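Local coordinates for protein Agap007691-pb (Anopheles gambiae, PDB 5C98) that is of unknown function but belongs to the serpin family, and so may inhibit serine-type endopeptidases, as many of its relatives do, at residues 218-229 with 239-248; 21-29 with 40-48. All coordinates share one frame; numbering follows the deposited sequence. Where two conformers were deposited one is given.

Both contacts meet the same serpin sheet B: contact 1 lies within it, while contact 2 packs helices beside its edge strand 39-41. That strand pairs with 366-372, which pairs with 354-360, and this in turn flanks 237-244, the second strand of contact 1. The principle illustrated is that chemistry follows the element. Contact 1 is strand on strand, held chiefly by backbone hydrogen bonds; its centre lies about 21 Å from that of the chain, with a buried body and a partly exposed turn end. The centre of contact 2 is about 7 Å from that of the chain; all its touching residues are buried, and it relies on ring, proline and valine contacts, with two waters carrying its polar links. The two contact centres are about 21 Å apart.

Contact 1: residues 218-229 with 239-248; sequences LHNELRCKVVDM and MLVLLPYDGT
The antiparallel hairpin pairing of 224-229 with 239-244 has residues Lys225, Val227 and Met229 exchanging backbone bonds with Leu243, Val241 and Met239. Met229 N reaches Met239 O at 2.8 Å, and the reverse bond from Met239 N to Met229 O is equally short. On the face carrying these residues, Met229 SD touches Met239 CE at 4.0 Å, while Val227 and Val241 run abreast off the same face. On the reverse face Val226 CG1 meets Leu242 CD2 at 3.7 Å, and Asp228 turns its carboxylate to Ser238 and, in a salt bridge, to Arg359.

These are central strands of serpin sheet B, flanked by 204-219 and 354-360. The former turns into 224-229 through a G1 beta bulge, in which Arg223 and Cys224 both face His219. Tyr245, first residue of a type II turn, covers this bulge: its N gives a nearly straight bond to Arg223 O (2.9 Å, 171°), and the Arg223-Cys224 peptide lies over one face of its ring. The ring directs an edge at the face of the Arg223 guanidinium, with Tyr245 CD2 3.9 Å from Arg223 CZ and the planes 84° apart; bends at chi2 and chi3 fold the arginine back to this place. At the ring's far end the Tyr245 OH donates to Asn220 OD1 over 2.6 Å, the donor tilted 15° from the carbonyl plane.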
loop_
_atom_site.group_PDB
_atom_site.type_symbol
_atom_site.label_atom_id
_atom_site.label_comp_id
_atom_site.label_asym_id
_atom_site.label_seq_id
_atom_site.Cartn_x
_atom_site.Cartn_y
_atom_site.Cartn_z
ATOM N N LEU A 218 25.542 -1.928 -2.731
ATOM C CA LEU A 218 25.674 -0.748 -1.909
ATOM C C LEU A 218 25.172 0.440 -2.709
ATOM O O LEU A 218 25.251 0.458 -3.940
ATOM C CB LEU A 218 27.139 -0.517 -1.555
ATOM C CG LEU A 218 27.877 -1.597 -0.780
ATOM C CD1 LEU A 218 29.320 -1.150 -0.468
ATOM C CD2 LEU A 218 27.139 -1.923 0.495
ATOM N N HIS A 219 24.646 1.442 -2.013
ATOM C CA HIS A 219 24.272 2.698 -2.665
ATOM C C HIS A 219 24.859 3.831 -1.828
ATOM O O HIS A 219 24.274 4.258 -0.829
ATOM C CB HIS A 219 22.768 2.857 -2.896
ATOM C CG HIS A 219 22.457 3.870 -3.947
ATOM N ND1 HIS A 219 22.830 5.192 -3.833
ATOM C CD2 HIS A 219 21.871 3.748 -5.161
ATOM C CE1 HIS A 219 22.461 5.846 -4.921
ATOM N NE2 HIS A 219 21.880 4.992 -5.743
ATOM N N ASN A 220 26.046 4.308 -2.212
ATOM C CA ASN A 220 26.732 5.255 -1.346
ATOM C C ASN A 220 26.024 6.602 -1.338
ATOM O O ASN A 220 26.056 7.296 -0.325
ATOM C CB ASN A 220 28.214 5.419 -1.718
ATOM C CG ASN A 220 29.095 4.258 -1.260
ATOM O OD1 ASN A 220 28.723 3.431 -0.420
ATOM N ND2 ASN A 220 30.304 4.220 -1.802
ATOM N N GLU A 221 25.360 6.987 -2.426
ATOM C CA GLU A 221 24.693 8.291 -2.441
ATOM C C GLU A 221 23.451 8.297 -1.557
ATOM O O GLU A 221 23.199 9.267 -0.839
ATOM C CB GLU A 221 24.335 8.693 -3.870
ATOM N N LEU A 222 22.659 7.221 -1.587
ATOM C CA LEU A 222 21.502 7.092 -0.711
ATOM C C LEU A 222 21.903 6.715 0.708
ATOM O O LEU A 222 21.112 6.908 1.638
ATOM C CB LEU A 222 20.600 6.007 -1.279
ATOM C CG LEU A 222 19.110 5.946 -0.970
ATOM C CD1 LEU A 222 18.440 7.303 -0.939
ATOM C CD2 LEU A 222 18.466 5.096 -2.046
ATOM N N ARG A 223 23.128 6.226 0.885
ATOM C CA ARG A 223 23.672 5.815 2.174
ATOM C C ARG A 223 22.942 4.592 2.717
ATOM O O ARG A 223 22.515 4.574 3.871
ATOM C CB ARG A 223 23.683 6.939 3.221
ATOM C CG ARG A 223 24.151 8.296 2.736
ATOM C CD ARG A 223 25.579 8.245 2.308
ATOM N NE ARG A 223 26.538 8.047 3.384
ATOM C CZ ARG A 223 27.778 7.611 3.176
ATOM N NH1 ARG A 223 28.196 7.337 1.937
ATOM N NH2 ARG A 223 28.601 7.439 4.199
ATOM N N CYS A 224 22.824 3.550 1.901
ATOM C CA CYS A 224 22.187 2.328 2.365
ATOM C C CYS A 224 22.735 1.109 1.642
ATOM O O CYS A 224 23.232 1.201 0.511
ATOM C CB CYS A 224 20.661 2.400 2.257
ATOM S SG CYS A 224 20.081 2.557 0.543
ATOM N N LYS A 225 22.635 -0.034 2.315
ATOM C CA LYS A 225 22.749 -1.337 1.684
ATOM C C LYS A 225 21.388 -1.743 1.135
ATOM O O LYS A 225 20.344 -1.328 1.647
ATOM C CB LYS A 225 23.170 -2.378 2.711
ATOM C CG LYS A 225 24.583 -2.289 3.186
ATOM C CD LYS A 225 24.927 -3.437 4.130
ATOM C CE LYS A 225 26.361 -3.385 4.532
ATOM N NZ LYS A 225 26.716 -4.477 5.472
ATOM N N VAL A 226 21.397 -2.546 0.074
ATOM C CA VAL A 226 20.173 -2.973 -0.596
ATOM C C VAL A 226 20.237 -4.465 -0.850
ATOM O O VAL A 226 21.244 -4.966 -1.352
ATOM C CB VAL A 226 20.019 -2.252 -1.939
ATOM C CG1 VAL A 226 18.705 -2.574 -2.570
ATOM C CG2 VAL A 226 20.183 -0.752 -1.751
ATOM N N VAL A 227 19.161 -5.168 -0.543
ATOM C CA VAL A 227 18.958 -6.522 -1.032
ATOM C C VAL A 227 17.564 -6.601 -1.637
ATOM O O VAL A 227 16.626 -5.960 -1.158
ATOM C CB VAL A 227 19.109 -7.601 0.067
ATOM C CG1 VAL A 227 20.554 -7.732 0.552
ATOM C CG2 VAL A 227 18.126 -7.369 1.217
ATOM N N ASP A 228 17.421 -7.365 -2.696
ATOM C CA ASP A 228 16.108 -7.610 -3.301
ATOM C C ASP A 228 15.741 -9.054 -2.985
ATOM O O ASP A 228 16.373 -9.986 -3.494
ATOM C CB ASP A 228 16.135 -7.337 -4.804
ATOM C CG ASP A 228 14.794 -6.870 -5.347
ATOM O OD1 ASP A 228 13.758 -7.012 -4.642
ATOM O OD2 ASP A 228 14.779 -6.358 -6.490
ATOM N N MET A 229 14.754 -9.229 -2.103
ATOM C CA MET A 229 14.385 -10.516 -1.538
ATOM C C MET A 229 13.158 -11.036 -2.269
ATOM O O MET A 229 12.050 -10.522 -2.047
ATOM C CB MET A 229 14.074 -10.358 -0.056
ATOM C CG MET A 229 15.327 -10.035 0.751
ATOM S SD MET A 229 14.989 -9.918 2.498
ATOM C CE MET A 229 14.421 -11.571 2.877
ATOM N N MET A 239 10.796 -8.089 -2.738
ATOM C CA MET A 239 10.826 -7.064 -1.706
ATOM C C MET A 239 12.222 -6.461 -1.659
ATOM O O MET A 239 13.168 -7.121 -1.231
ATOM C CB MET A 239 10.481 -7.661 -0.346
ATOM C CG MET A 239 10.530 -6.655 0.782
ATOM S SD MET A 239 10.031 -7.269 2.397
ATOM C CE MET A 239 11.316 -8.468 2.731
ATOM N N LEU A 240 12.329 -5.206 -2.056
ATOM C CA LEU A 240 13.579 -4.482 -1.923
ATOM C C LEU A 240 13.662 -3.931 -0.511
ATOM O O LEU A 240 12.734 -3.277 -0.031
ATOM C CB LEU A 240 13.611 -3.363 -2.960
ATOM C CG LEU A 240 14.946 -2.705 -3.297
ATOM C CD1 LEU A 240 15.873 -3.658 -3.998
ATOM C CD2 LEU A 240 14.707 -1.463 -4.135
ATOM N N VAL A 241 14.774 -4.211 0.163
ATOM C CA VAL A 241 14.985 -3.761 1.529
ATOM C C VAL A 241 16.146 -2.790 1.512
ATOM O O VAL A 241 17.233 -3.124 1.021
ATOM C CB VAL A 241 15.268 -4.908 2.502
ATOM C CG1 VAL A 241 15.399 -4.381 3.920
ATOM C CG2 VAL A 241 14.167 -5.954 2.432
ATOM N N LEU A 242 15.914 -1.599 2.031
ATOM C CA LEU A 242 16.921 -0.538 2.100
ATOM C C LEU A 242 17.295 -0.351 3.563
ATOM O O LEU A 242 16.462 0.080 4.377
ATOM C CB LEU A 242 16.389 0.766 1.518
ATOM C CG LEU A 242 15.731 0.703 0.146
ATOM C CD1 LEU A 242 15.384 2.115 -0.335
ATOM C CD2 LEU A 242 16.598 -0.007 -0.851
ATOM N N LEU A 243 18.544 -0.659 3.892
ATOM C CA LEU A 243 19.040 -0.601 5.259
ATOM C C LEU A 243 20.055 0.525 5.357
ATOM O O LEU A 243 21.153 0.417 4.787
ATOM C CB LEU A 243 19.691 -1.941 5.605
ATOM C CG LEU A 243 20.337 -2.058 6.973
ATOM C CD1 LEU A 243 19.314 -1.997 8.089
ATOM C CD2 LEU A 243 21.129 -3.373 7.075
ATOM N N PRO A 244 19.745 1.606 6.045
ATOM C CA PRO A 244 20.684 2.728 6.125
ATOM C C PRO A 244 22.032 2.303 6.673
ATOM O O PRO A 244 22.119 1.457 7.564
ATOM C CB PRO A 244 19.988 3.710 7.073
ATOM C CG PRO A 244 18.523 3.387 6.948
ATOM C CD PRO A 244 18.474 1.890 6.746
ATOM N N TYR A 245 23.092 2.907 6.153
ATOM C CA TYR A 245 24.397 2.701 6.750
ATOM C C TYR A 245 24.368 3.171 8.202
ATOM O O TYR A 245 23.562 4.020 8.586
ATOM C CB TYR A 245 25.439 3.561 6.028
ATOM C CG TYR A 245 25.751 3.166 4.593
ATOM C CD1 TYR A 245 25.433 1.917 4.104
ATOM C CD2 TYR A 245 26.439 4.030 3.768
ATOM C CE1 TYR A 245 25.745 1.558 2.801
ATOM C CE2 TYR A 245 26.758 3.689 2.484
ATOM C CZ TYR A 245 26.423 2.446 2.008
ATOM O OH TYR A 245 26.741 2.089 0.704
ATOM N N ASP A 246 25.281 2.639 9.011
ATOM C CA ASP A 246 25.487 3.189 10.345
ATOM C C ASP A 246 25.736 4.689 10.262
ATOM O O ASP A 246 26.345 5.183 9.309
ATOM C CB ASP A 246 26.686 2.525 11.005
ATOM C CG ASP A 246 26.383 1.106 11.418
ATOM O OD1 ASP A 246 25.536 0.927 12.318
ATOM O OD2 ASP A 246 26.955 0.176 10.828
ATOM N N GLY A 247 25.253 5.410 11.270
ATOM C CA GLY A 247 25.363 6.851 11.315
ATOM C C GLY A 247 24.391 7.593 10.429
ATOM O O GLY A 247 24.523 8.813 10.272
ATOM N N THR A 248 23.438 6.894 9.816
ATOM C CA THR A 248 22.448 7.508 8.946
ATOM C C THR A 248 21.069 7.102 9.426
ATOM O O THR A 248 20.818 5.925 9.691
ATOM C CB THR A 248 22.630 7.032 7.503
ATOM O OG1 THR A 248 23.979 7.280 7.093
ATOM C CG2 THR A 248 21.680 7.738 6.563
#

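Contact 2: residues 21-29 with 40-48; sequences NNKFTLEYF and AVSPYHVRL
Pro43 wedges its ring between Phe24, Thr25 and Tyr28, and this is the tight half of the contact between helix 21-29 and the segment 40-48. Pro43 CG stands 3.6 Å from Tyr28 CD1, with Pro43 CB over one face of the phenol ring. From another side Phe24 brings in CE2, 3.6 Å from Pro43 CB; Pro43 O lies in the plane of the phenyl ring, at its edge. Tyr28 CG is anti to the backbone N (chi1 -174°), which swings the ring across the proline and carries its hydroxyl end to Val46, where Tyr28 OH and Val46 CG2 are 3.7 Å apart. Val41 completes this apolar side, its CG2 4.0 Å from Phe29 CD1.

The Asn21 side is looser and wetter, though buried. Here the amide of Asn21 crosses Tyr44, planes 51° apart, with Asn21 OD1 3.3 Å from Tyr44 CD1. That oxygen accepts from one water, which in turn accepts from Arg47 NH1, while Asn21 ND2 is held by Asn365 and Val366. A second water donates to Thr25 OG1 at 2.8 Å and takes up Tyr44 N, a first-turn amide. Thr25 OG1 itself donates to Asn21 O, which Thr25 N reaches from the opposite face of the carbonyl plane, so the hydroxyl is fixed between helix backbone and water.

Ser42 follows strand 39-41 and is the N-cap of the next helix, its OG accepting from His45 N. This strand-to-helix junction, with two helices at 110° beside the edge of sheet B, is the arrangement of the first elements of the serpin fold.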
loop_
_atom_site.group_PDB
_atom_site.type_symbol
_atom_site.label_atom_id
_atom_site.label_comp_id
_atom_site.label_asym_id
_atom_site.label_seq_id
_atom_site.Cartn_x
_atom_site.Cartn_y
_atom_site.Cartn_z
ATOM N N ASN A 21 3.714 6.014 -11.709
ATOM C CA ASN A 21 3.300 5.422 -10.448
ATOM C C ASN A 21 4.436 5.408 -9.445
ATOM O O ASN A 21 4.221 5.693 -8.271
ATOM C CB ASN A 21 2.739 4.017 -10.612
ATOM C CG ASN A 21 2.488 3.374 -9.274
ATOM O OD1 ASN A 21 1.658 3.842 -8.497
ATOM N ND2 ASN A 21 3.243 2.334 -8.966
ATOM N N ASN A 22 5.645 5.076 -9.877
ATOM C CA ASN A 22 6.752 5.024 -8.936
ATOM C C ASN A 22 7.053 6.404 -8.376
ATOM O O ASN A 22 7.316 6.529 -7.175
ATOM C CB ASN A 22 7.988 4.374 -9.567
ATOM C CG ASN A 22 7.824 2.882 -9.711
ATOM O OD1 ASN A 22 6.900 2.300 -9.133
ATOM N ND2 ASN A 22 8.716 2.249 -10.472
ATOM N N LYS A 23 7.020 7.444 -9.216
ATOM C CA LYS A 23 7.257 8.804 -8.733
ATOM C C LYS A 23 6.191 9.206 -7.715
ATOM O O LYS A 23 6.502 9.745 -6.648
ATOM C CB LYS A 23 7.283 9.805 -9.894
ATOM C CG LYS A 23 7.575 11.244 -9.480
ATOM C CD LYS A 23 7.633 12.182 -10.683
ATOM C CE LYS A 23 7.952 13.606 -10.270
ATOM N NZ LYS A 23 6.752 14.314 -9.752
ATOM N N PHE A 24 4.921 8.958 -8.041
ATOM C CA PHE A 24 3.832 9.285 -7.118
ATOM C C PHE A 24 3.933 8.467 -5.830
ATOM O O PHE A 24 3.727 8.986 -4.731
ATOM C CB PHE A 24 2.501 9.063 -7.833
ATOM C CG PHE A 24 1.314 9.045 -6.936
ATOM C CD1 PHE A 24 0.830 10.201 -6.354
ATOM C CD2 PHE A 24 0.661 7.851 -6.674
ATOM C CE1 PHE A 24 -0.280 10.139 -5.494
ATOM C CE2 PHE A 24 -0.435 7.810 -5.834
ATOM C CZ PHE A 24 -0.885 8.952 -5.238
ATOM N N THR A 25 4.296 7.202 -5.948
ATOM C CA THR A 25 4.405 6.319 -4.789
ATOM C C THR A 25 5.412 6.842 -3.775
ATOM O O THR A 25 5.140 6.875 -2.572
ATOM C CB THR A 25 4.751 4.892 -5.244
ATOM O OG1 THR A 25 3.612 4.323 -5.872
ATOM C CG2 THR A 25 5.150 4.004 -4.091
ATOM N N LEU A 26 6.590 7.237 -4.250
ATOM C CA LEU A 26 7.607 7.734 -3.331
ATOM C C LEU A 26 7.210 9.075 -2.735
ATOM O O LEU A 26 7.467 9.316 -1.553
ATOM C CB LEU A 26 8.963 7.790 -4.037
ATOM C CG LEU A 26 9.496 6.428 -4.482
ATOM C CD1 LEU A 26 10.814 6.670 -5.233
ATOM C CD2 LEU A 26 9.642 5.414 -3.337
ATOM N N GLU A 27 6.569 9.958 -3.520
ATOM C CA GLU A 27 6.083 11.217 -2.962
ATOM C C GLU A 27 5.022 10.973 -1.901
ATOM O O GLU A 27 5.030 11.599 -0.837
ATOM C CB GLU A 27 5.488 12.077 -4.074
ATOM C CG GLU A 27 6.539 12.698 -4.992
ATOM C CD GLU A 27 5.949 13.316 -6.237
ATOM O OE1 GLU A 27 4.824 12.930 -6.638
ATOM O OE2 GLU A 27 6.630 14.183 -6.830
ATOM N N TYR A 28 4.092 10.066 -2.177
ATOM C CA TYR A 28 3.049 9.749 -1.214
ATOM C C TYR A 28 3.650 9.184 0.067
ATOM O O TYR A 28 3.249 9.555 1.175
ATOM C CB TYR A 28 2.125 8.728 -1.862
ATOM C CG TYR A 28 0.874 8.361 -1.092
ATOM C CD1 TYR A 28 0.909 7.485 -0.023
ATOM C CD2 TYR A 28 -0.364 8.832 -1.498
ATOM C CE1 TYR A 28 -0.246 7.107 0.630
ATOM C CE2 TYR A 28 -1.515 8.465 -0.840
ATOM C CZ TYR A 28 -1.457 7.620 0.207
ATOM O OH TYR A 28 -2.618 7.215 0.861
ATOM N N PHE A 29 4.589 8.254 -0.067
ATOM C CA PHE A 29 5.191 7.671 1.129
ATOM C C PHE A 29 5.909 8.725 1.962
ATOM O O PHE A 29 5.807 8.710 3.189
ATOM C CB PHE A 29 6.127 6.515 0.773
ATOM C CG PHE A 29 6.665 5.804 1.977
ATOM C CD1 PHE A 29 5.805 5.255 2.906
ATOM C CD2 PHE A 29 8.012 5.724 2.219
ATOM C CE1 PHE A 29 6.280 4.626 4.034
ATOM C CE2 PHE A 29 8.463 5.065 3.352
ATOM C CZ PHE A 29 7.587 4.539 4.233
ATOM N N ALA A 40 2.759 0.592 6.073
ATOM C CA ALA A 40 2.681 -0.019 4.762
ATOM C C ALA A 40 1.527 0.672 4.052
ATOM O O ALA A 40 0.426 0.779 4.613
ATOM C CB ALA A 40 2.444 -1.527 4.864
ATOM N N VAL A 41 1.784 1.151 2.843
ATOM C CA VAL A 41 0.779 1.790 2.001
ATOM C C VAL A 41 0.919 1.283 0.569
ATOM O O VAL A 41 1.976 0.810 0.149
ATOM C CB VAL A 41 0.850 3.335 2.034
ATOM C CG1 VAL A 41 0.404 3.858 3.399
ATOM C CG2 VAL A 41 2.262 3.840 1.699
ATOM N N SER A 42 -0.153 1.416 -0.214
ATOM C CA SER A 42 -0.120 1.122 -1.643
ATOM C C SER A 42 -0.677 2.320 -2.382
ATOM O O SER A 42 -1.878 2.389 -2.667
ATOM C CB SER A 42 -0.940 -0.125 -1.944
ATOM O OG SER A 42 -0.991 -0.341 -3.327
ATOM N N PRO A 43 0.168 3.289 -2.693
ATOM C CA PRO A 43 -0.294 4.419 -3.511
ATOM C C PRO A 43 -0.857 3.970 -4.844
ATOM O O PRO A 43 -1.761 4.614 -5.383
ATOM C CB PRO A 43 0.971 5.276 -3.640
ATOM C CG PRO A 43 1.751 4.939 -2.350
ATOM C CD PRO A 43 1.543 3.488 -2.202
ATOM N N TYR A 44 -0.312 2.905 -5.414
ATOM C CA TYR A 44 -0.829 2.403 -6.678
ATOM C C TYR A 44 -2.288 2.034 -6.536
ATOM O O TYR A 44 -3.097 2.360 -7.416
ATOM C CB TYR A 44 -0.011 1.191 -7.125
ATOM C CG TYR A 44 -0.290 0.656 -8.532
ATOM C CD1 TYR A 44 -0.433 1.522 -9.606
ATOM C CD2 TYR A 44 -0.312 -0.701 -8.774
ATOM C CE1 TYR A 44 -0.622 1.041 -10.889
ATOM C CE2 TYR A 44 -0.514 -1.191 -10.066
ATOM C CZ TYR A 44 -0.661 -0.311 -11.088
ATOM O OH TYR A 44 -0.840 -0.765 -12.376
ATOM N N HIS A 45 -2.661 1.327 -5.453
ATOM C CA HIS A 45 -4.069 0.995 -5.308
ATOM C C HIS A 45 -4.912 2.207 -4.908
ATOM O O HIS A 45 -6.100 2.262 -5.246
ATOM C CB HIS A 45 -4.279 -0.177 -4.393
ATOM C CG HIS A 45 -5.616 -0.796 -4.568
ATOM N ND1 HIS A 45 -6.556 -0.842 -3.567
ATOM C CD2 HIS A 45 -6.165 -1.397 -5.640
ATOM C CE1 HIS A 45 -7.644 -1.440 -4.027
ATOM N NE2 HIS A 45 -7.435 -1.776 -5.289
ATOM N N VAL A 46 -4.331 3.184 -4.204
ATOM C CA VAL A 46 -5.027 4.455 -3.989
ATOM C C VAL A 46 -5.453 5.028 -5.337
ATOM O O VAL A 46 -6.610 5.407 -5.536
ATOM C CB VAL A 46 -4.141 5.425 -3.181
ATOM C CG1 VAL A 46 -4.646 6.868 -3.243
ATOM C CG2 VAL A 46 -3.980 4.979 -1.737
ATOM N N ARG A 47 -4.514 5.093 -6.279
ATOM C CA ARG A 47 -4.790 5.572 -7.636
ATOM C C ARG A 47 -5.852 4.717 -8.317
ATOM O O ARG A 47 -6.813 5.246 -8.906
ATOM C CB ARG A 47 -3.479 5.630 -8.446
ATOM C CG ARG A 47 -3.676 5.842 -9.946
ATOM C CD ARG A 47 -3.682 4.525 -10.690
ATOM N NE ARG A 47 -3.772 4.731 -12.139
ATOM C CZ ARG A 47 -2.728 5.025 -12.908
ATOM N NH1 ARG A 47 -1.513 5.139 -12.390
ATOM N NH2 ARG A 47 -2.900 5.173 -14.222
ATOM N N LEU A 48 -5.703 3.397 -8.256
ATOM C CA LEU A 48 -6.631 2.549 -8.996
ATOM C C LEU A 48 -8.037 2.660 -8.441
ATOM O O LEU A 48 -9.023 2.710 -9.206
ATOM C CB LEU A 48 -6.167 1.094 -8.985
ATOM C CG LEU A 48 -4.928 0.869 -9.841
ATOM C CD1 LEU A 48 -4.387 -0.511 -9.568
ATOM C CD2 LEU A 48 -5.188 1.025 -11.351
HETATM O O HOH W 1 -0.402 5.421 -9.718
HETATM O O HOH W 2 2.448 1.999 -4.959
#